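PDB 1HGX: hypoxanthine-guanine-xanthine phosphoribosyltransferase from Tritrichomonas foetus, which catalyses the magnesium-dependent transfer of the phosphoribosyl group from 5-phospho-alpha-D-ribose 1-diphosphate to hypoxanthine, guanine or xanthine, salvaging host purines for a parasite that cannot make its own. Local coordinates for residues I20-R23 against I24-A28; T32-Y35 against E36-P40; Y53-L56 against L57-L60; T110-Q113 against L114-L118. All blocks are in the same frame, centred on the assembly; numbering follows the deposited sequence.

Contact 1 (I20-R23 against I24-A28)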
loop_
_atom_site.group_PDB
_atom_site.type_symbol
_atom_site.label_atom_id
_atom_site.label_comp_id
_atom_site.label_asym_id
_atom_site.label_seq_id
_atom_site.Cartn_x
_atom_site.Cartn_y
_atom_site.Cartn_z
ATOM N N ILE A 20 2.099 -9.803 15.210
ATOM C CA ILE A 20 1.407 -9.001 14.206
ATOM C C ILE A 20 0.703 -9.888 13.194
ATOM O O ILE A 20 -0.500 -9.763 12.991
ATOM C CB ILE A 20 2.417 -8.057 13.489
ATOM C CG1 ILE A 20 2.903 -6.980 14.470
ATOM C CG2 ILE A 20 1.805 -7.439 12.231
ATOM C CD1 ILE A 20 4.141 -6.242 14.003
ATOM N N GLN A 21 1.442 -10.828 12.614
ATOM C CA GLN A 21 0.886 -11.728 11.611
ATOM C C GLN A 21 -0.241 -12.620 12.132
ATOM O O GLN A 21 -1.196 -12.916 11.409
ATOM C CB GLN A 21 2.008 -12.533 10.956
ATOM C CG GLN A 21 2.977 -11.647 10.166
ATOM C CD GLN A 21 2.257 -10.714 9.184
ATOM O OE1 GLN A 21 1.329 -11.131 8.470
ATOM N NE2 GLN A 21 2.677 -9.460 9.142
ATOM N N LYS A 22 -0.141 -13.033 13.389
ATOM C CA LYS A 22 -1.178 -13.846 13.996
ATOM C C LYS A 22 -2.448 -12.989 14.123
ATOM O O LYS A 22 -3.551 -13.422 13.766
ATOM C CB LYS A 22 -0.710 -14.313 15.370
ATOM C CG LYS A 22 -1.745 -15.035 16.193
ATOM C CD LYS A 22 -1.120 -15.512 17.488
ATOM C CE LYS A 22 -2.128 -16.209 18.367
ATOM N NZ LYS A 22 -3.135 -15.256 18.893
ATOM N N ARG A 23 -2.287 -11.762 14.605
ATOM C CA ARG A 23 -3.421 -10.858 14.777
ATOM C C ARG A 23 -4.109 -10.551 13.443
ATOM O O ARG A 23 -5.337 -10.498 13.353
ATOM C CB ARG A 23 -2.959 -9.549 15.423
ATOM C CG ARG A 23 -4.109 -8.646 15.839
ATOM C CD ARG A 23 -4.915 -9.292 16.958
ATOM N NE ARG A 23 -6.113 -8.525 17.269
ATOM C CZ ARG A 23 -7.345 -9.009 17.217
ATOM N NH1 ARG A 23 -7.555 -10.271 16.870
ATOM N NH2 ARG A 23 -8.373 -8.216 17.480
ATOM N N ILE A 24 -3.306 -10.318 12.415
ATOM C CA ILE A 24 -3.835 -10.030 11.091
ATOM C C ILE A 24 -4.673 -11.197 10.574
ATOM O O ILE A 24 -5.731 -10.984 9.984
ATOM C CB ILE A 24 -2.694 -9.679 10.113
ATOM C CG1 ILE A 24 -2.188 -8.270 10.423
ATOM C CG2 ILE A 24 -3.165 -9.779 8.652
ATOM C CD1 ILE A 24 -1.121 -7.802 9.495
ATOM N N ARG A 25 -4.222 -12.430 10.808
ATOM C CA ARG A 25 -4.985 -13.590 10.357
ATOM C C ARG A 25 -6.305 -13.626 11.102
ATOM O O ARG A 25 -7.333 -13.942 10.515
ATOM C CB ARG A 25 -4.217 -14.891 10.594
ATOM C CG ARG A 25 -3.028 -15.091 9.671
ATOM C CD ARG A 25 -2.487 -16.522 9.747
ATOM N NE ARG A 25 -1.893 -16.837 11.044
ATOM C CZ ARG A 25 -0.606 -16.661 11.341
ATOM N NH1 ARG A 25 0.228 -16.177 10.432
ATOM N NH2 ARG A 25 -0.154 -16.956 12.551
ATOM N N GLU A 26 -6.275 -13.289 12.391
ATOM C CA GLU A 26 -7.485 -13.267 13.221
ATOM C C GLU A 26 -8.467 -12.204 12.727
ATOM O O GLU A 26 -9.674 -12.457 12.628
ATOM C CB GLU A 26 -7.133 -12.989 14.688
ATOM C CG GLU A 26 -6.326 -14.099 15.345
ATOM C CD GLU A 26 -5.818 -13.743 16.729
ATOM O OE1 GLU A 26 -5.817 -12.553 17.103
ATOM O OE2 GLU A 26 -5.392 -14.662 17.447
ATOM N N LEU A 27 -7.945 -11.016 12.429
ATOM C CA LEU A 27 -8.770 -9.918 11.928
ATOM C C LEU A 27 -9.373 -10.266 10.573
ATOM O O LEU A 27 -10.566 -10.065 10.355
ATOM C CB LEU A 27 -7.954 -8.626 11.825
ATOM C CG LEU A 27 -7.667 -7.937 13.162
ATOM C CD1 LEU A 27 -6.742 -6.747 12.959
ATOM C CD2 LEU A 27 -8.984 -7.512 13.805
ATOM N N ALA A 28 -8.554 -10.814 9.680
ATOM C CA ALA A 28 -9.011 -11.187 8.343
ATOM C C ALA A 28 -10.180 -12.171 8.433
ATOM O O ALA A 28 -11.144 -12.063 7.677
ATOM C CB ALA A 28 -7.861 -11.784 7.540
#
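Glu26 is shared by Lys22 and Arg23 in a salt-bridge network on one flank of the amphipathic helix 17-35, built from i to i+4 and i to i+3 pairs. Its carboxylate divides its oxygens: Lys22 NZ reaches Glu26 OE2 at 2.7 Å on the syn side, and Arg23 NH1 meets Glu26 OE1 at 2.9 Å on the anti side, both nitrogens being tilted out of the carboxylate plane. Only NH1 meets the acid, a monodentate bridge with the guanidinium and carboxylate planes 70° apart. Long side chains suit this flank: Lys22 reaches outward from the helix, extended as far as CE, and bends at its last torsion (chi4 -69°) to bring NZ onto Glu26 OE2. Arg23 has further work, giving NE and NH2 to the carbonyls of Gly149 and Cys148 in strand 147-152.

The backbone supplies regular helical bonds, such as Ile24 N to Ile20 O at 2.9 Å.

Apolar contacts fill the buried side, where branched Ile20 and Ile24 run side by side and touch through Ile20 CG2 and Ile24 CD1 at 4.0 Å. Ile24 and Leu27 also meet Leu56 of helix 50-57. Over one face of the Arg23 guanidinium, toward its rim, sits the methyl Leu27 CD2, 3.8 Å from Arg23 NH2.

Contact 2 (T32-Y35 against E36-P40)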
loop_
_atom_site.group_PDB
_atom_site.type_symbol
_atom_site.label_atom_id
_atom_site.label_comp_id
_atom_site.label_asym_id
_atom_site.label_seq_id
_atom_site.Cartn_x
_atom_site.Cartn_y
_atom_site.Cartn_z
ATOM N N THR A 32 -13.939 -11.283 7.085
ATOM C CA THR A 32 -14.574 -12.157 6.095
ATOM C C THR A 32 -16.018 -12.491 6.482
ATOM O O THR A 32 -16.922 -12.503 5.644
ATOM C CB THR A 32 -13.767 -13.456 5.931
ATOM O OG1 THR A 32 -12.442 -13.135 5.494
ATOM C CG2 THR A 32 -14.423 -14.365 4.906
ATOM N N GLU A 33 -16.219 -12.722 7.772
ATOM C CA GLU A 33 -17.518 -13.039 8.330
ATOM C C GLU A 33 -18.556 -12.014 7.851
ATOM O O GLU A 33 -19.590 -12.369 7.290
ATOM C CB GLU A 33 -17.409 -12.977 9.853
ATOM C CG GLU A 33 -18.339 -13.895 10.606
ATOM C CD GLU A 33 -17.773 -15.294 10.779
ATOM O OE1 GLU A 33 -16.534 -15.462 10.682
ATOM O OE2 GLU A 33 -18.572 -16.226 11.026
ATOM N N PHE A 34 -18.223 -10.737 7.987
ATOM C CA PHE A 34 -19.133 -9.662 7.617
ATOM C C PHE A 34 -19.082 -9.176 6.169
ATOM O O PHE A 34 -20.123 -8.928 5.560
ATOM C CB PHE A 34 -18.910 -8.475 8.568
ATOM C CG PHE A 34 -19.895 -7.352 8.397
ATOM C CD1 PHE A 34 -21.172 -7.438 8.938
ATOM C CD2 PHE A 34 -19.539 -6.201 7.704
ATOM C CE1 PHE A 34 -22.082 -6.398 8.790
ATOM C CE2 PHE A 34 -20.446 -5.152 7.552
ATOM C CZ PHE A 34 -21.718 -5.252 8.096
ATOM N N TYR A 35 -17.883 -9.095 5.605
ATOM C CA TYR A 35 -17.703 -8.548 4.258
ATOM C C TYR A 35 -17.656 -9.463 3.039
ATOM O O TYR A 35 -17.669 -8.982 1.901
ATOM C CB TYR A 35 -16.445 -7.669 4.245
ATOM C CG TYR A 35 -16.554 -6.438 5.110
ATOM C CD1 TYR A 35 -17.343 -5.360 4.716
ATOM C CD2 TYR A 35 -15.876 -6.352 6.324
ATOM C CE1 TYR A 35 -17.457 -4.225 5.506
ATOM C CE2 TYR A 35 -15.984 -5.223 7.130
ATOM C CZ TYR A 35 -16.778 -4.160 6.712
ATOM O OH TYR A 35 -16.896 -3.042 7.506
ATOM N N GLU A 36 -17.630 -10.765 3.262
ATOM C CA GLU A 36 -17.521 -11.725 2.177
ATOM C C GLU A 36 -18.443 -11.509 0.964
ATOM O O GLU A 36 -17.988 -11.509 -0.182
ATOM C CB GLU A 36 -17.711 -13.124 2.750
ATOM C CG GLU A 36 -17.338 -14.250 1.828
ATOM C CD GLU A 36 -17.320 -15.575 2.555
ATOM O OE1 GLU A 36 -18.170 -15.780 3.451
ATOM O OE2 GLU A 36 -16.441 -16.404 2.246
ATOM N N ASP A 37 -19.727 -11.298 1.208
ATOM C CA ASP A 37 -20.659 -11.123 0.101
ATOM C C ASP A 37 -21.082 -9.673 -0.086
ATOM O O ASP A 37 -22.039 -9.391 -0.793
ATOM C CB ASP A 37 -21.890 -12.013 0.322
ATOM C CG ASP A 37 -22.696 -11.619 1.558
ATOM O OD1 ASP A 37 -22.098 -11.206 2.580
ATOM O OD2 ASP A 37 -23.941 -11.733 1.506
ATOM N N LYS A 38 -20.316 -8.751 0.477
ATOM C CA LYS A 38 -20.670 -7.345 0.403
ATOM C C LYS A 38 -19.972 -6.446 -0.610
ATOM O O LYS A 38 -20.372 -5.287 -0.762
ATOM C CB LYS A 38 -20.573 -6.731 1.797
ATOM C CG LYS A 38 -21.680 -7.199 2.731
ATOM C CD LYS A 38 -21.622 -6.485 4.072
ATOM C CE LYS A 38 -22.808 -6.868 4.940
ATOM N NZ LYS A 38 -22.857 -8.339 5.171
ATOM N N ASN A 39 -18.964 -6.963 -1.314
ATOM C CA ASN A 39 -18.204 -6.168 -2.290
ATOM C C ASN A 39 -17.944 -4.781 -1.705
ATOM O O ASN A 39 -18.328 -3.758 -2.279
ATOM C CB ASN A 39 -18.970 -6.034 -3.609
ATOM C CG ASN A 39 -18.156 -5.337 -4.677
ATOM O OD1 ASN A 39 -18.701 -4.664 -5.549
ATOM N ND2 ASN A 39 -16.835 -5.480 -4.606
ATOM N N PRO A 40 -17.264 -4.732 -0.546
ATOM C CA PRO A 40 -16.974 -3.462 0.113
ATOM C C PRO A 40 -15.861 -2.628 -0.474
ATOM O O PRO A 40 -14.997 -3.126 -1.193
ATOM C CB PRO A 40 -16.585 -3.919 1.519
ATOM C CG PRO A 40 -15.745 -5.135 1.207
ATOM C CD PRO A 40 -16.629 -5.851 0.180
#
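The C-terminal end of helix 17-35 passes here into the loop that leads to strand 41-45, and Lys38 folds back over the last turn. Its ammonium group gives a hydrogen bond to a late carbonyl of the helix, Lys38 NZ to Phe34 O at 2.8 Å, with the nitrogen lying in the carbonyl plane. A positive charge suits this place, since it would be drawn to the negative end of the helix dipole. The same chain crosses one face of the Phe34 ring: Lys38 CE makes a CH-pi contact 3.9 Å from the ring centroid, and NZ a cation-pi contact 12° off the normal. Phe34 CG lies anti to the backbone N (chi1 -173°), which turns one ring face to the lysine.

The main chain turns through Lys38 N to Tyr35 O at 3.0 Å, the donor well above the carbonyl plane. Glu36 N still bonds to Thr32 O in helical fashion. Further on, the compact ring of Pro40 brings its CB to 3.6 Å from Tyr35 CD1.

Tyr35 faces inward, packing on Leu99 of strand 97-102 and Tyr147 of strand 147-152, while Pro40 pairs through its backbone with Glu65 at the start of strand 65-72.

Contact 3 (Y53-L56 against L57-L60)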
loop_
_atom_site.group_PDB
_atom_site.type_symbol
_atom_site.label_atom_id
_atom_site.label_comp_id
_atom_site.label_asym_id
_atom_site.label_seq_id
_atom_site.Cartn_x
_atom_site.Cartn_y
_atom_site.Cartn_z
ATOM N N TYR A 53 -2.645 -2.674 5.889
ATOM C CA TYR A 53 -3.655 -2.795 4.832
ATOM C C TYR A 53 -3.327 -3.890 3.819
ATOM O O TYR A 53 -4.157 -4.772 3.560
ATOM C CB TYR A 53 -3.816 -1.455 4.110
ATOM C CG TYR A 53 -4.884 -1.417 3.030
ATOM C CD1 TYR A 53 -6.232 -1.266 3.359
ATOM C CD2 TYR A 53 -4.539 -1.451 1.675
ATOM C CE1 TYR A 53 -7.212 -1.139 2.366
ATOM C CE2 TYR A 53 -5.514 -1.324 0.676
ATOM C CZ TYR A 53 -6.844 -1.166 1.031
ATOM O OH TYR A 53 -7.805 -1.023 0.046
ATOM N N THR A 54 -2.136 -3.840 3.234
ATOM C CA THR A 54 -1.766 -4.855 2.259
ATOM C C THR A 54 -1.678 -6.247 2.886
ATOM O O THR A 54 -2.029 -7.238 2.242
ATOM C CB THR A 54 -0.454 -4.510 1.548
ATOM O OG1 THR A 54 0.592 -4.409 2.514
ATOM C CG2 THR A 54 -0.590 -3.184 0.801
ATOM N N ASP A 55 -1.218 -6.333 4.133
ATOM C CA ASP A 55 -1.125 -7.635 4.800
ATOM C C ASP A 55 -2.503 -8.244 5.014
ATOM O O ASP A 55 -2.680 -9.459 4.868
ATOM C CB ASP A 55 -0.364 -7.536 6.123
ATOM C CG ASP A 55 1.149 -7.611 5.933
ATOM O OD1 ASP A 55 1.607 -7.960 4.823
ATOM O OD2 ASP A 55 1.890 -7.320 6.892
ATOM N N LEU A 56 -3.479 -7.396 5.325
ATOM C CA LEU A 56 -4.854 -7.831 5.522
ATOM C C LEU A 56 -5.420 -8.338 4.202
ATOM O O LEU A 56 -6.029 -9.415 4.152
ATOM C CB LEU A 56 -5.744 -6.676 5.994
ATOM C CG LEU A 56 -5.919 -6.353 7.476
ATOM C CD1 LEU A 56 -6.877 -5.176 7.565
ATOM C CD2 LEU A 56 -6.478 -7.548 8.261
ATOM N N LEU A 57 -5.249 -7.538 3.147
ATOM C CA LEU A 57 -5.756 -7.884 1.820
ATOM C C LEU A 57 -5.203 -9.204 1.287
ATOM O O LEU A 57 -5.852 -9.867 0.482
ATOM C CB LEU A 57 -5.498 -6.752 0.826
ATOM C CG LEU A 57 -6.646 -5.762 0.577
ATOM C CD1 LEU A 57 -7.242 -5.239 1.871
ATOM C CD2 LEU A 57 -6.142 -4.624 -0.289
ATOM N N LYS A 58 -4.017 -9.594 1.745
ATOM C CA LYS A 58 -3.422 -10.856 1.315
ATOM C C LYS A 58 -4.182 -12.039 1.915
ATOM O O LYS A 58 -3.981 -13.185 1.516
ATOM C CB LYS A 58 -1.953 -10.930 1.721
ATOM C CG LYS A 58 -1.065 -10.029 0.917
ATOM C CD LYS A 58 0.304 -9.976 1.528
ATOM C CE LYS A 58 1.183 -8.994 0.788
ATOM N NZ LYS A 58 2.422 -8.746 1.566
ATOM N N HIS A 59 -5.042 -11.755 2.886
ATOM C CA HIS A 59 -5.830 -12.783 3.542
ATOM C C HIS A 59 -7.304 -12.692 3.226
ATOM O O HIS A 59 -8.090 -13.451 3.774
ATOM C CB HIS A 59 -5.649 -12.696 5.057
ATOM C CG HIS A 59 -4.251 -12.966 5.507
ATOM N ND1 HIS A 59 -3.274 -11.998 5.519
ATOM C CD2 HIS A 59 -3.654 -14.111 5.912
ATOM C CE1 HIS A 59 -2.132 -12.529 5.908
ATOM N NE2 HIS A 59 -2.333 -13.811 6.156
ATOM N N LEU A 60 -7.694 -11.747 2.384
ATOM C CA LEU A 60 -9.100 -11.588 2.048
ATOM C C LEU A 60 -9.396 -12.250 0.715
ATOM O O LEU A 60 -9.101 -11.706 -0.349
ATOM C CB LEU A 60 -9.471 -10.106 2.019
ATOM C CG LEU A 60 -10.066 -9.453 3.269
ATOM C CD1 LEU A 60 -9.786 -10.221 4.539
ATOM C CD2 LEU A 60 -9.556 -8.041 3.360
#
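One face of the Tyr53 ring carries the isopropyl end of Leu57, one helical turn on. Leu57 CD1 makes a CH-pi contact 4.2 Å from the ring centroid and 12° off its normal, while CD2 lies nearer the rim, 3.5 Å from Tyr53 CE2. The forked leucine can therefore set both methyls against the flat phenol, whose hydroxyl bonds to the carbonyl of Met42 in strand 41-45. The His59 ring is engaged at its edge instead: ND1 donates to Asp55 O at 2.7 Å, and that oxygen lies 4° out of the imidazole plane. This bond requires a proton on ND1 and fixes the rotation of the ring.

Here helix 50-57 ends and a type I beta turn, Leu57 to Leu60, takes over, with His59 N bonded to Leu56 O at 2.8 Å. Histidine suits the exit because its ring can supply a donor to a carbonyl of the last helical turn.

Asp55, its OD2 hydrogen-bonded to Tyr160 OH, lies beside Lys58, with a weak salt bridge from Asp55 OD1 to Lys58 NZ at 3.4 Å. Across the dimer interface Asp55 OD1 also pairs with Lys58 NZ of the second subunit, and Thr54 OG1, bonded to Phe51 O within its own helix, is hydrogen-bonded to Thr54 OG1 of that subunit.

Contact 4 (T110-Q113 against L114-L118). With 5GP (guanosine-5'-monophosphate), chain C.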
loop_
_atom_site.group_PDB
_atom_site.type_symbol
_atom_site.label_atom_id
_atom_site.label_comp_id
_atom_site.label_asym_id
_atom_site.label_seq_id
_atom_site.Cartn_x
_atom_site.Cartn_y
_atom_site.Cartn_z
ATOM N N THR A 110 -8.772 12.849 14.279
ATOM C CA THR A 110 -8.679 12.512 12.863
ATOM C C THR A 110 -9.814 11.598 12.384
ATOM O O THR A 110 -10.524 11.928 11.432
ATOM C CB THR A 110 -7.318 11.870 12.522
ATOM O OG1 THR A 110 -6.259 12.720 12.979
ATOM C CG2 THR A 110 -7.179 11.706 11.015
ATOM N N MET A 111 -10.005 10.474 13.066
ATOM C CA MET A 111 -11.049 9.529 12.696
ATOM C C MET A 111 -12.451 10.107 12.884
ATOM O O MET A 111 -13.347 9.847 12.079
ATOM C CB MET A 111 -10.889 8.225 13.485
ATOM C CG MET A 111 -11.708 7.058 12.953
ATOM S SD MET A 111 -11.482 6.755 11.172
ATOM C CE MET A 111 -9.728 6.689 11.032
ATOM N N TYR A 112 -12.647 10.900 13.932
ATOM C CA TYR A 112 -13.957 11.501 14.176
ATOM C C TYR A 112 -14.354 12.394 12.991
ATOM O O TYR A 112 -15.489 12.369 12.530
ATOM C CB TYR A 112 -13.947 12.300 15.487
ATOM C CG TYR A 112 -15.208 13.088 15.744
ATOM C CD1 TYR A 112 -16.311 12.495 16.347
ATOM C CD2 TYR A 112 -15.301 14.423 15.377
ATOM C CE1 TYR A 112 -17.483 13.214 16.574
ATOM C CE2 TYR A 112 -16.463 15.153 15.597
ATOM C CZ TYR A 112 -17.553 14.540 16.198
ATOM O OH TYR A 112 -18.718 15.247 16.425
ATOM N N GLN A 113 -13.401 13.174 12.497
ATOM C CA GLN A 113 -13.658 14.064 11.371
ATOM C C GLN A 113 -13.809 13.290 10.062
ATOM O O GLN A 113 -14.669 13.609 9.236
ATOM C CB GLN A 113 -12.543 15.098 11.256
ATOM C CG GLN A 113 -12.405 15.932 12.514
ATOM C CD GLN A 113 -11.554 17.150 12.306
ATOM O OE1 GLN A 113 -12.063 18.266 12.231
ATOM N NE2 GLN A 113 -10.249 16.950 12.209
ATOM N N LEU A 114 -13.004 12.244 9.899
ATOM C CA LEU A 114 -13.052 11.417 8.706
ATOM C C LEU A 114 -14.407 10.712 8.630
ATOM O O LEU A 114 -15.050 10.694 7.579
ATOM C CB LEU A 114 -11.923 10.381 8.731
ATOM C CG LEU A 114 -11.176 10.076 7.428
ATOM C CD1 LEU A 114 -10.665 8.652 7.472
ATOM C CD2 LEU A 114 -12.052 10.267 6.212
ATOM N N LEU A 115 -14.860 10.159 9.750
ATOM C CA LEU A 115 -16.147 9.470 9.779
ATOM C C LEU A 115 -17.319 10.406 9.462
ATOM O O LEU A 115 -18.247 10.018 8.742
ATOM C CB LEU A 115 -16.367 8.770 11.123
ATOM C CG LEU A 115 -15.510 7.528 11.394
ATOM C CD1 LEU A 115 -15.909 6.923 12.725
ATOM C CD2 LEU A 115 -15.708 6.506 10.279
ATOM N N ASN A 116 -17.277 11.631 9.985
ATOM C CA ASN A 116 -18.340 12.599 9.725
ATOM C C ASN A 116 -18.357 12.915 8.236
ATOM O O ASN A 116 -19.421 13.012 7.634
ATOM C CB ASN A 116 -18.144 13.896 10.521
ATOM C CG ASN A 116 -18.529 13.759 11.988
ATOM O OD1 ASN A 116 -19.396 12.958 12.352
ATOM N ND2 ASN A 116 -17.919 14.581 12.834
ATOM N N ASN A 117 -17.181 13.076 7.637
ATOM C CA ASN A 117 -17.100 13.361 6.210
ATOM C C ASN A 117 -17.680 12.199 5.397
ATOM O O ASN A 117 -18.529 12.402 4.528
ATOM C CB ASN A 117 -15.652 13.621 5.783
ATOM C CG ASN A 117 -15.505 13.806 4.272
ATOM O OD1 ASN A 117 -15.662 12.862 3.508
ATOM N ND2 ASN A 117 -15.176 15.027 3.847
ATOM N N LEU A 118 -17.266 10.976 5.722
ATOM C CA LEU A 118 -17.733 9.796 4.986
ATOM C C LEU A 118 -19.219 9.473 5.161
ATOM O O LEU A 118 -19.881 9.057 4.210
ATOM C CB LEU A 118 -16.881 8.562 5.325
ATOM C CG LEU A 118 -15.384 8.606 4.979
ATOM C CD1 LEU A 118 -14.730 7.326 5.467
ATOM C CD2 LEU A 118 -15.143 8.777 3.492
HETATM P P 5GP C . -5.584 11.538 16.595
HETATM O O1P 5GP C . -6.305 10.288 16.921
HETATM O O2P 5GP C . -6.324 12.393 15.665
HETATM O O3P 5GP C . -5.113 12.213 17.818
HETATM O "O5'" 5GP C . -4.228 11.084 15.973
HETATM C "C5'" 5GP C . -4.047 9.977 15.102
HETATM C "C4'" 5GP C . -3.101 10.384 14.045
HETATM O "O4'" 5GP C . -1.778 10.654 14.537
HETATM C "C3'" 5GP C . -2.957 9.320 13.001
HETATM O "O3'" 5GP C . -2.586 10.016 11.815
HETATM C "C2'" 5GP C . -1.780 8.596 13.528
HETATM O "O2'" 5GP C . -1.128 7.902 12.477
HETATM C "C1'" 5GP C . -0.852 9.650 14.135
HETATM N N9 5GP C . -0.176 9.095 15.371
HETATM C C8 5GP C . -0.735 8.994 16.636
HETATM N N7 5GP C . 0.039 8.419 17.522
HETATM C C5 5GP C . 1.201 8.085 16.821
HETATM C C6 5GP C . 2.335 7.327 17.256
HETATM O O6 5GP C . 2.594 6.954 18.399
HETATM N N1 5GP C . 3.202 7.016 16.217
HETATM C C2 5GP C . 3.015 7.404 14.893
HETATM N N2 5GP C . 4.002 7.127 14.038
HETATM N N3 5GP C . 1.962 8.151 14.478
HETATM C C4 5GP C . 1.067 8.435 15.486
HETATM O O HOH W 1 -17.717 11.427 13.863
#
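Tyr112 and Asn116, one turn apart on helix 109-119, meet with ring and amide planes 80° apart. Asn116 ND2 stands over one face of the phenol, toward its rim, 3.2 Å from Tyr112 CE2. With its CG anti to the backbone N (chi1 173°), the tyrosine projects its ring outward from the helix, one face turned to the asparagine. A water donates to Tyr112 O at 2.8 Å and, more weakly, to Asn116 OD1, linking the backbone to the amide. Polar side chains fit this flank, where Tyr112 is exposed.

Met111 occupies the buried side. Its flexible thioether bends at chi2 and chi3 to cross both Leu114 and Leu115: the terminal CE lies 4.2 Å from Leu114 CD1, and SD 4.1 Å from Leu115 CG. These apolar chains press on Val100 of strand 97-102 and Val128 of strand 125-130, seating the helix against the central sheet of the phosphoribosyltransferase fold.

Thr110, in the first turn, points OG1 toward the GMP phosphate. Its backbone N reaches O2P of the nucleotide at 2.8 Å and Thr110 OG1 reaches the same oxygen at 2.7 Å, the hydroxyl being placed beside the backbone N (chi1 -53°). Two donors from one residue thus grip a single phosphate oxygen. Thr107 and Gly108 bond to the nucleotide as well, and the positive end of the helix dipole would probably add to the attraction for the anion.

How the contacts relate
Contacts 1 and 2 follow each other along helix 17-35, their centres about 17 Å apart. Contact 3 lies against both: its centre is about 9 Å from that of contact 1, where Gln21 NE2, also bonded to Gln17 OE1, approaches Asp55 OD2 at 3.2 Å, a probable hydrogen bond, and Ala28 CB packs on His59 CB at 3.4 Å. With contact 2 it shares a lighter touch, Thr32 OG1 to Leu60 CD1. Contact 4 stands apart, on the opposite side of the chain's centre from contacts 1 and 3, its centre 22 to 25 Å from the other three. It alone binds GMP directly; the side chains of Ile20 (contact 1) and Tyr53 (contact 3) are each about 13 Å from the nucleotide, and contact 3 reaches the dimer partner.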